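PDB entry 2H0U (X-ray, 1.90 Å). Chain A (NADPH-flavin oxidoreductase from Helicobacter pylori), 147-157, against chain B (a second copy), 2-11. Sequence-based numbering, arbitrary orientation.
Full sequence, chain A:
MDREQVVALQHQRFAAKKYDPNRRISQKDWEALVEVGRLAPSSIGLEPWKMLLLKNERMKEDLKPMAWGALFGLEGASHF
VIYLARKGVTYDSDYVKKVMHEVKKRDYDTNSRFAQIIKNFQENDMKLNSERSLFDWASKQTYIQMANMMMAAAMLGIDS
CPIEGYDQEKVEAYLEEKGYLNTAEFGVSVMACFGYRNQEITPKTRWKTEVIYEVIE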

ATOM      1  N   ALA A 147      -4.729  -3.046   0.517  1.00  7.56           N
ATOM      2  CA  ALA A 147      -4.412  -3.424   1.918  1.00  7.12           C
ATOM      3  C   ALA A 147      -5.621  -3.229   2.851  1.00  6.93           C
ATOM      4  O   ALA A 147      -5.937  -4.099   3.673  1.00  6.73           O
ATOM      5  CB  ALA A 147      -3.182  -2.594   2.463  1.00  7.24           C
ATOM      6  N   ASN A 148      -6.266  -2.063   2.750  1.00  6.04           N
ATOM      7  CA  ASN A 148      -7.399  -1.765   3.580  1.00  7.07           C
ATOM      8  C   ASN A 148      -8.522  -2.809   3.364  1.00  6.32           C
ATOM      9  O   ASN A 148      -9.170  -3.267   4.335  1.00  5.81           O
ATOM     10  CB  ASN A 148      -7.908  -0.339   3.289  1.00  6.61           C
ATOM     11  CG  ASN A 148      -7.014   0.706   3.901  1.00  8.29           C
ATOM     12  OD1 ASN A 148      -5.973   0.361   4.470  1.00  8.75           O
ATOM     13  ND2 ASN A 148      -7.414   1.972   3.824  1.00  6.43           N
HETATM   14  N   MSE A 149      -8.763  -3.158   2.106  1.00  5.43           N
HETATM   15  CA  MSE A 149      -9.757  -4.197   1.789  1.00  7.74           C
HETATM   16  C   MSE A 149      -9.391  -5.555   2.392  1.00  8.49           C
HETATM   17  O   MSE A 149     -10.241  -6.245   2.934  1.00  7.28           O
HETATM   18  CB  MSE A 149      -9.960  -4.310   0.264  1.00  6.12           C
HETATM   19  CG  MSE A 149     -10.678  -3.037  -0.251  1.00  7.66           C
HETATM   20 SE   MSE A 149     -11.063  -3.149  -2.165  1.00 16.59          SE
HETATM   21  CE  MSE A 149     -12.346  -4.686  -2.200  1.00  7.00           C
HETATM   22  N   MSE A 150      -8.136  -5.986   2.253  1.00  9.18           N
HETATM   23  CA  MSE A 150      -7.743  -7.271   2.853  1.00 11.75           C
HETATM   24  C   MSE A 150      -7.876  -7.254   4.352  1.00 10.86           C
HETATM   25  O   MSE A 150      -8.315  -8.241   4.952  1.00  9.63           O
HETATM   26  CB  MSE A 150      -6.304  -7.615   2.474  1.00 11.20           C
HETATM   27  CG  MSE A 150      -6.259  -7.781   0.980  1.00 12.02           C
HETATM   28 SE   MSE A 150      -4.504  -8.507   0.494  1.00 23.68          SE
HETATM   29  CE  MSE A 150      -3.420  -7.004   0.945  1.00  8.33           C
HETATM   30  N   MSE A 151      -7.519  -6.127   4.988  1.00 10.10           N
HETATM   31  CA  MSE A 151      -7.623  -6.078   6.425  1.00 11.29           C
HETATM   32  C   MSE A 151      -9.099  -6.052   6.885  1.00 10.02           C
HETATM   33  O   MSE A 151      -9.468  -6.720   7.849  1.00  9.02           O
HETATM   34  CB  MSE A 151      -6.803  -4.890   6.994  1.00 12.90           C
HETATM   35  CG  MSE A 151      -6.802  -4.855   8.525  1.00 21.91           C
HETATM   36 SE   MSE A 151      -5.564  -6.264   9.119  1.00 51.61          SE
HETATM   37  CE  MSE A 151      -4.486  -6.579   7.490  1.00 32.19           C
ATOM     38  N   ALA A 152      -9.946  -5.302   6.194  1.00  8.54           N
ATOM     39  CA  ALA A 152     -11.387  -5.305   6.468  1.00  8.75           C
ATOM     40  C   ALA A 152     -12.008  -6.691   6.250  1.00  8.07           C
ATOM     41  O   ALA A 152     -12.876  -7.159   7.046  1.00  7.31           O
ATOM     42  CB  ALA A 152     -12.058  -4.246   5.566  1.00  9.05           C
ATOM     43  N   ALA A 153     -11.559  -7.360   5.183  1.00  6.40           N
ATOM     44  CA  ALA A 153     -12.011  -8.715   4.877  1.00  7.96           C
ATOM     45  C   ALA A 153     -11.693  -9.613   6.094  1.00  7.43           C
ATOM     46  O   ALA A 153     -12.559 -10.362   6.567  1.00  8.05           O
ATOM     47  CB  ALA A 153     -11.314  -9.231   3.614  1.00  7.17           C
ATOM     48  N   ALA A 154     -10.476  -9.471   6.643  1.00  9.52           N
ATOM     49  CA  ALA A 154     -10.081 -10.286   7.832  1.00 10.42           C
ATOM     50  C   ALA A 154     -10.979  -9.964   9.031  1.00 11.54           C
ATOM     51  O   ALA A 154     -11.424 -10.863   9.744  1.00 11.10           O
ATOM     52  CB  ALA A 154      -8.615 -10.079   8.192  1.00 10.70           C
HETATM   53  N   MSE A 155     -11.282  -8.699   9.238  1.00 12.93           N
HETATM   54  CA  MSE A 155     -12.244  -8.335  10.284  1.00 18.80           C
HETATM   55  C   MSE A 155     -13.596  -9.030  10.128  1.00 15.92           C
HETATM   56  O   MSE A 155     -14.208  -9.404  11.138  1.00 15.79           O
HETATM   57  CB  MSE A 155     -12.434  -6.832  10.375  1.00 17.24           C
HETATM   58  CG  MSE A 155     -11.257  -6.098  10.921  1.00 24.11           C
HETATM   59 SE   MSE A 155     -11.629  -4.160  10.840  1.00 36.42          SE
HETATM   60  CE  MSE A 155     -13.051  -4.108  12.225  1.00 34.92           C
ATOM     61  N   LEU A 156     -14.034  -9.249   8.880  1.00 14.18           N
ATOM     62  CA  LEU A 156     -15.288  -9.976   8.604  1.00 13.06           C
ATOM     63  C   LEU A 156     -15.154 -11.488   8.530  1.00 12.78           C
ATOM     64  O   LEU A 156     -16.140 -12.162   8.279  1.00 13.75           O
ATOM     65  CB  LEU A 156     -15.942  -9.481   7.306  1.00 13.28           C
ATOM     66  CG  LEU A 156     -16.485  -8.052   7.315  1.00 13.77           C
ATOM     67  CD1 LEU A 156     -16.910  -7.603   5.913  1.00 16.10           C
ATOM     68  CD2 LEU A 156     -17.659  -7.935   8.325  1.00 18.21           C
ATOM     69  N   GLY A 157     -13.957 -12.024   8.748  1.00 11.38           N
ATOM     70  CA  GLY A 157     -13.730 -13.478   8.685  1.00 11.49           C
ATOM     71  C   GLY A 157     -13.591 -14.002   7.275  1.00 10.80           C
ATOM     72  O   GLY A 157     -13.751 -15.215   7.020  1.00 10.31           O
TER
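Chain B, residues 2-11: DREQVVALQH

Chain B lays a helix that begins at Arg B3 and continues beyond His B11 across the end of the chain A helix that runs through 147 to 155. The two run nearly antiparallel, with an angle of 147° between their N-to-C directions and a closest axial approach of 10.1 Å. The register follows from this direction: the nearest CA atoms pair Asn A148 with Gln B10, Ala A152 with Val B6 and Leu A156 with Asp B2, with CA to CA distances of 8.7, 6.3 and 6.6 Å in that order. The register pairs recur every four residues, roughly a turn apart, with Met A155, Arg B3 and Leu B9 adding contacts between them. Of these register pairs, the middle one and the one at the N-terminal end of the chain B segment are the closer.

Val B6 is the centre of the contact. Its CA-to-CB bond points toward chain A, and its chi1 near 171° (t) spreads the two methyl groups over different neighbours. CG1 of Val B6 rests 3.6 Å from CB of Ala A152, where alanine offers only a methyl to the valine, at the closest CA pair of the register. CG2 of Val B6 lies 3.8 Å from CD2 of Leu A156 and 3.9 Å from CE of Met A155, so one methyl is shared by two larger side chains.

Those two chain A residues reach their partners differently. Met A155, a selenomethionine, already points toward chain B; with chi angles m, t and p it runs extended through chi2 and then turns at the selenium. This turn sets CE beside Val B6, while SE of Met A155 lies 4.0 Å from CD2 of Leu B9, whose t, p rotamer carries that methyl to the selenium. Leu A156 leaves its backbone sideways, but its m, t rotamer brings the end nearer: CD2 of Leu A156 packs 3.7 Å from the backbone N of Arg B3 and 3.8 Å from the C of Asp B2, covering the start of the chain B helix.

That start is organised within chain B. Asp B2 points away from chain A, and its p rotamer (chi1 65°) brings OD1 within 2.9 Å of the Gln B5 N, which donates a hydrogen bond to it. The carboxylate serves its own helix, and the backbone beside it meets the leucine.

At the other end the contact turns polar and loosens. Gln B10 leaves sideways and folds back through m, m torsions, so that its NE2 donates to the Val B6 O at 3.1 Å. The same fold carries OE1 of Gln B10 toward Asn A148, whose ND2 remains 4.3 Å from it. Water 1 bridges the two, its O 2.8 Å from Gln B10 OE1 and accepting from Asn A148 ND2 at 3.0 Å.

No direct hydrogen bond crosses between the stretches, which bury 354 Å² together. The rule to read here is a small residue opposite a beta-branched one, two larger apolar side chains meeting its second methyl, with the polar side chains of Asp B2 and Gln B10 bonded within their own helix segment and Asn A148 bonded to water.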

ATOM      1  N   ASP B   2     -19.197  -6.522  12.928  1.00 29.90           N
ATOM      2  CA  ASP B   2     -20.047  -6.655  11.710  1.00 28.56           C
ATOM      3  C   ASP B   2     -19.670  -5.639  10.640  1.00 27.29           C
ATOM      4  O   ASP B   2     -18.778  -4.828  10.840  1.00 26.15           O
ATOM      5  CB  ASP B   2     -21.534  -6.558  12.076  1.00 29.45           C
ATOM      6  CG  ASP B   2     -21.932  -5.202  12.628  1.00 30.28           C
ATOM      7  OD1 ASP B   2     -21.285  -4.179  12.310  1.00 30.24           O
ATOM      8  OD2 ASP B   2     -22.930  -5.162  13.388  1.00 33.00           O
ATOM      9  N   ARG B   3     -20.350  -5.688   9.501  1.00 26.32           N
ATOM     10  CA  ARG B   3     -19.954  -4.842   8.372  1.00 25.52           C
ATOM     11  C   ARG B   3     -20.161  -3.354   8.702  1.00 25.58           C
ATOM     12  O   ARG B   3     -19.392  -2.492   8.266  1.00 24.02           O
ATOM     13  CB  ARG B   3     -20.681  -5.309   7.090  1.00 25.71           C
ATOM     14  CG  ARG B   3     -22.081  -4.828   6.933  1.00 26.25           C
ATOM     15  CD  ARG B   3     -22.720  -5.369   5.668  1.00 24.49           C
ATOM     16  NE  ARG B   3     -22.854  -6.821   5.710  1.00 27.63           N
ATOM     17  CZ  ARG B   3     -23.924  -7.468   6.165  1.00 26.64           C
ATOM     18  NH1 ARG B   3     -24.988  -6.801   6.610  1.00 29.09           N
ATOM     19  NH2 ARG B   3     -23.942  -8.797   6.161  1.00 24.50           N
ATOM     20  N   GLU B   4     -21.169  -3.050   9.519  1.00 25.49           N
ATOM     21  CA  GLU B   4     -21.421  -1.652   9.915  1.00 26.15           C
ATOM     22  C   GLU B   4     -20.222  -1.090  10.670  1.00 25.58           C
ATOM     23  O   GLU B   4     -19.790   0.033  10.443  1.00 25.41           O
ATOM     24  CB  GLU B   4     -22.694  -1.568  10.766  1.00 27.30           C
ATOM     25  CG  GLU B   4     -23.953  -1.859   9.957  1.00 30.30           C
ATOM     26  CD  GLU B   4     -24.304  -3.351   9.805  1.00 35.19           C
ATOM     27  OE1 GLU B   4     -25.423  -3.624   9.314  1.00 38.25           O
ATOM     28  OE2 GLU B   4     -23.508  -4.253  10.174  1.00 36.27           O
ATOM     29  N   GLN B   5     -19.660  -1.913  11.546  1.00 25.98           N
ATOM     30  CA  GLN B   5     -18.525  -1.548  12.364  1.00 26.31           C
ATOM     31  C   GLN B   5     -17.271  -1.420  11.484  1.00 24.75           C
ATOM     32  O   GLN B   5     -16.465  -0.494  11.642  1.00 22.99           O
ATOM     33  CB  GLN B   5     -18.345  -2.621  13.432  1.00 27.06           C
ATOM     34  CG  GLN B   5     -17.636  -2.168  14.672  1.00 29.98           C
ATOM     35  CD  GLN B   5     -17.640  -3.235  15.788  1.00 31.22           C
ATOM     36  OE1 GLN B   5     -18.529  -4.113  15.857  1.00 35.13           O
ATOM     37  NE2 GLN B   5     -16.642  -3.148  16.674  1.00 35.17           N
ATOM     38  N   VAL B   6     -17.125  -2.350  10.555  1.00 23.11           N
ATOM     39  CA  VAL B   6     -15.997  -2.305   9.627  1.00 23.60           C
ATOM     40  C   VAL B   6     -16.004  -1.019   8.800  1.00 22.41           C
ATOM     41  O   VAL B   6     -14.977  -0.367   8.672  1.00 23.06           O
ATOM     42  CB  VAL B   6     -15.970  -3.523   8.677  1.00 23.84           C
ATOM     43  CG1 VAL B   6     -14.904  -3.302   7.599  1.00 26.36           C
ATOM     44  CG2 VAL B   6     -15.689  -4.830   9.458  1.00 24.34           C
ATOM     45  N   VAL B   7     -17.153  -0.667   8.227  1.00 21.53           N
ATOM     46  CA  VAL B   7     -17.253   0.590   7.448  1.00 21.14           C
ATOM     47  C   VAL B   7     -17.037   1.817   8.347  1.00 20.72           C
ATOM     48  O   VAL B   7     -16.284   2.739   7.974  1.00 20.70           O
ATOM     49  CB  VAL B   7     -18.557   0.651   6.584  1.00 21.63           C
ATOM     50  CG1 VAL B   7     -18.662   1.987   5.838  1.00 21.46           C
ATOM     51  CG2 VAL B   7     -18.527  -0.486   5.550  1.00 22.04           C
ATOM     52  N   ALA B   8     -17.645   1.821   9.540  1.00 20.44           N
ATOM     53  CA  ALA B   8     -17.422   2.921  10.506  1.00 19.99           C
ATOM     54  C   ALA B   8     -15.946   3.221  10.785  1.00 20.01           C
ATOM     55  O   ALA B   8     -15.530   4.381  10.838  1.00 18.29           O
ATOM     56  CB  ALA B   8     -18.168   2.663  11.817  1.00 20.41           C
ATOM     57  N   LEU B   9     -15.159   2.169  10.958  1.00 20.23           N
ATOM     58  CA  LEU B   9     -13.723   2.318  11.190  1.00 21.22           C
ATOM     59  C   LEU B   9     -13.015   3.099  10.071  1.00 21.22           C
ATOM     60  O   LEU B   9     -12.015   3.790  10.320  1.00 19.96           O
ATOM     61  CB  LEU B   9     -13.066   0.930  11.339  1.00 20.96           C
ATOM     62  CG  LEU B   9     -11.653   1.003  11.967  1.00 23.86           C
ATOM     63  CD1 LEU B   9     -11.704   1.412  13.425  1.00 24.70           C
ATOM     64  CD2 LEU B   9     -10.864  -0.330  11.772  1.00 23.80           C
ATOM     65  N   GLN B  10     -13.503   2.943   8.839  1.00 20.71           N
ATOM     66  CA  GLN B  10     -12.892   3.601   7.704  1.00 21.85           C
ATOM     67  C   GLN B  10     -13.130   5.104   7.749  1.00 21.80           C
ATOM     68  O   GLN B  10     -12.401   5.852   7.102  1.00 22.33           O
ATOM     69  CB  GLN B  10     -13.443   3.039   6.375  1.00 21.72           C
ATOM     70  CG  GLN B  10     -13.394   1.495   6.266  1.00 22.45           C
ATOM     71  CD  GLN B  10     -12.044   0.867   6.615  1.00 25.56           C
ATOM     72  OE1 GLN B  10     -10.987   1.309   6.155  1.00 27.91           O
ATOM     73  NE2 GLN B  10     -12.085  -0.180   7.462  1.00 27.70           N
ATOM     74  N   HIS B  11     -14.153   5.532   8.509  1.00 21.88           N
ATOM     75  CA  HIS B  11     -14.437   6.972   8.720  1.00 21.35           C
ATOM     76  C   HIS B  11     -13.649   7.522   9.910  1.00 22.76           C
ATOM     77  O   HIS B  11     -13.183   8.686   9.885  1.00 22.03           O
ATOM     78  CB  HIS B  11     -15.923   7.200   8.922  1.00 21.26           C
ATOM     79  CG  HIS B  11     -16.735   6.977   7.690  1.00 20.70           C
ATOM     80  ND1 HIS B  11     -17.055   8.000   6.811  1.00 20.91           N
ATOM     81  CD2 HIS B  11     -17.301   5.853   7.190  1.00 19.67           C
ATOM     82  CE1 HIS B  11     -17.797   7.508   5.832  1.00 19.20           C
ATOM     83  NE2 HIS B  11     -17.958   6.212   6.039  1.00 20.85           N
TER
HETATM   84  O   HOH W   1     -10.384   2.528   3.659  1.00 14.04           O